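Local coordinates for glutathione S-transferase (Ceriporiopsis subvermispora, PDB 6J3F), which probably conjugates or transfers glutathione, which it binds, as a fungal member of the glutathione S-transferase family related to the etherase LigE, at residues T27-N32 / K249-P254. Residues are numbered along the deposited sequence; the frame is centred on the assembly and turned at random.
Sequences TRYTLN and KYEVVP. With EDO (1,2-ethanediol), chain M.
A side-chain amide of helix 22-34, N32, grips the backbone of the loop after helix 239-246, residues 249-254. Both bonds leave ND2. One reaches Y250 O (2.9 Å), arriving above the carbonyl plane; the other runs from ND2 to V252 O (2.9 Å), in that carbonyl's plane on a lone pair but more bent, at 137°. Asparagine suits the place because its two N-H groups can serve two carbonyls, while OD1 accepts a hydrogen bond from the Y38 hydroxyl. With an alanine in place of N32, both carbonyls and the Y38 hydroxyl would probably lose this partner. E251 centres an inverse gamma turn, in which Y250 O also takes a weak bond from V252 N, and the turn sets both carbonyls within reach of one amide. The helix belongs to the thioredoxin-like N-terminal domain of the glutathione S-transferase fold, so the chain end returns to pack on that domain. With CG anti to the backbone N (178°), R28 runs out from the helix, and a bend at chi3 turns its guanidinium against V253. Arginine's flat group takes V253 CG1 over one face, 3.6 Å from R28 NH1, while NH2 forms a salt bridge with D9 and a hydrogen bond with T40. Nearer helix 206-222, tyrosine suits Y29: its ring lies along the loop, CD1 3.5 Å from Y250 O, and its hydroxyl reaches a water shared with E251 OE2, whose OE1 forms a salt bridge with R220.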
# COMPACT_ATOMS: atom_id res chain seq x y z
N THR A 27 0.80 10.50 16.39
CA THR A 27 1.65 11.64 16.76
C THR A 27 2.02 11.63 18.24
O THR A 27 3.12 12.06 18.59
CB THR A 27 0.96 12.97 16.40
OG1 THR A 27 0.68 13.00 14.99
CG2 THR A 27 1.85 14.16 16.73
N ARG A 28 1.14 11.14 19.12
CA ARG A 28 1.51 11.07 20.53
C ARG A 28 2.61 10.04 20.76
O ARG A 28 3.57 10.31 21.48
CB ARG A 28 0.31 10.74 21.41
CG ARG A 28 0.70 10.62 22.85
CD ARG A 28 -0.47 10.36 23.77
NE ARG A 28 -1.44 11.45 23.78
CZ ARG A 28 -1.26 12.62 24.39
NH1 ARG A 28 -0.13 12.89 25.02
NH2 ARG A 28 -2.23 13.53 24.35
N TYR A 29 2.51 8.87 20.12
CA TYR A 29 3.66 7.96 20.11
C TYR A 29 4.88 8.63 19.50
O TYR A 29 6.00 8.44 19.98
CB TYR A 29 3.35 6.68 19.31
CG TYR A 29 2.65 5.57 20.05
CD1 TYR A 29 3.20 5.00 21.20
CD2 TYR A 29 1.46 5.03 19.56
CE1 TYR A 29 2.56 3.94 21.87
CE2 TYR A 29 0.82 3.97 20.22
CZ TYR A 29 1.37 3.44 21.36
OH TYR A 29 0.73 2.40 22.00
N THR A 30 4.69 9.41 18.43
CA THR A 30 5.83 9.98 17.73
C THR A 30 6.57 10.97 18.61
O THR A 30 7.81 10.94 18.70
CB THR A 30 5.37 10.66 16.43
OG1 THR A 30 4.70 9.70 15.59
CG2 THR A 30 6.57 11.26 15.69
N LEU A 31 5.83 11.84 19.29
CA LEU A 31 6.44 12.80 20.20
C LEU A 31 7.15 12.10 21.35
O LEU A 31 8.29 12.44 21.69
CB LEU A 31 5.36 13.75 20.74
CG LEU A 31 4.87 14.75 19.70
CD1 LEU A 31 3.54 15.32 20.11
CD2 LEU A 31 5.89 15.86 19.54
N ASN A 32 6.49 11.11 21.95
CA ASN A 32 7.08 10.41 23.08
C ASN A 32 8.33 9.63 22.66
O ASN A 32 9.38 9.71 23.32
CB ASN A 32 6.05 9.48 23.71
CG ASN A 32 4.91 10.23 24.36
OD1 ASN A 32 5.06 11.37 24.77
ND2 ASN A 32 3.75 9.58 24.45
N LYS A 249 6.61 1.87 26.64
CA LYS A 249 7.35 3.01 27.18
C LYS A 249 6.68 4.32 26.78
O LYS A 249 6.46 5.22 27.61
CB LYS A 249 8.79 3.03 26.65
CG LYS A 249 9.47 1.69 26.49
CD LYS A 249 10.68 1.79 25.54
CE LYS A 249 11.40 0.45 25.37
NZ LYS A 249 11.66 0.03 23.96
N TYR A 250 6.35 4.44 25.50
CA TYR A 250 5.88 5.67 24.90
C TYR A 250 4.37 5.74 24.85
O TYR A 250 3.82 6.67 24.25
CB TYR A 250 6.48 5.78 23.51
CG TYR A 250 7.95 5.43 23.45
CD1 TYR A 250 8.92 6.32 23.91
CD2 TYR A 250 8.38 4.22 22.90
CE1 TYR A 250 10.27 6.01 23.85
CE2 TYR A 250 9.74 3.91 22.83
CZ TYR A 250 10.68 4.82 23.30
OH TYR A 250 12.04 4.54 23.25
N GLU A 251 3.67 4.79 25.47
CA GLU A 251 2.22 4.82 25.57
C GLU A 251 1.82 5.62 26.82
O GLU A 251 1.28 5.10 27.80
CB GLU A 251 1.65 3.41 25.62
CG GLU A 251 0.16 3.39 25.50
CD GLU A 251 -0.41 2.03 25.75
OE1 GLU A 251 -1.56 1.97 26.23
OE2 GLU A 251 0.28 1.02 25.48
N VAL A 252 2.10 6.92 26.76
CA VAL A 252 2.04 7.79 27.92
C VAL A 252 1.38 9.10 27.54
O VAL A 252 1.75 9.74 26.54
CB VAL A 252 3.44 8.04 28.51
CG1 VAL A 252 3.94 6.79 29.20
CG2 VAL A 252 4.40 8.43 27.40
N VAL A 253 0.39 9.51 28.33
CA VAL A 253 -0.09 10.88 28.26
C VAL A 253 0.57 11.63 29.40
O VAL A 253 0.10 11.52 30.55
CB VAL A 253 -1.62 10.95 28.34
CG1 VAL A 253 -2.06 12.37 28.05
CG2 VAL A 253 -2.22 9.98 27.35
N PRO A 254 1.66 12.37 29.15
CA PRO A 254 2.41 12.99 30.26
C PRO A 254 1.52 13.92 31.06
O PRO A 254 0.68 14.64 30.51
CB PRO A 254 3.54 13.75 29.54
CG PRO A 254 3.66 13.09 28.20
CD PRO A 254 2.25 12.70 27.84
C1 EDO M . 11.20 0.86 20.80
O1 EDO M . 12.26 1.32 21.66
C2 EDO M . 10.98 -0.65 20.90
O2 EDO M . 12.26 -1.30 20.85
O HOH W 1 1.71 0.28 23.55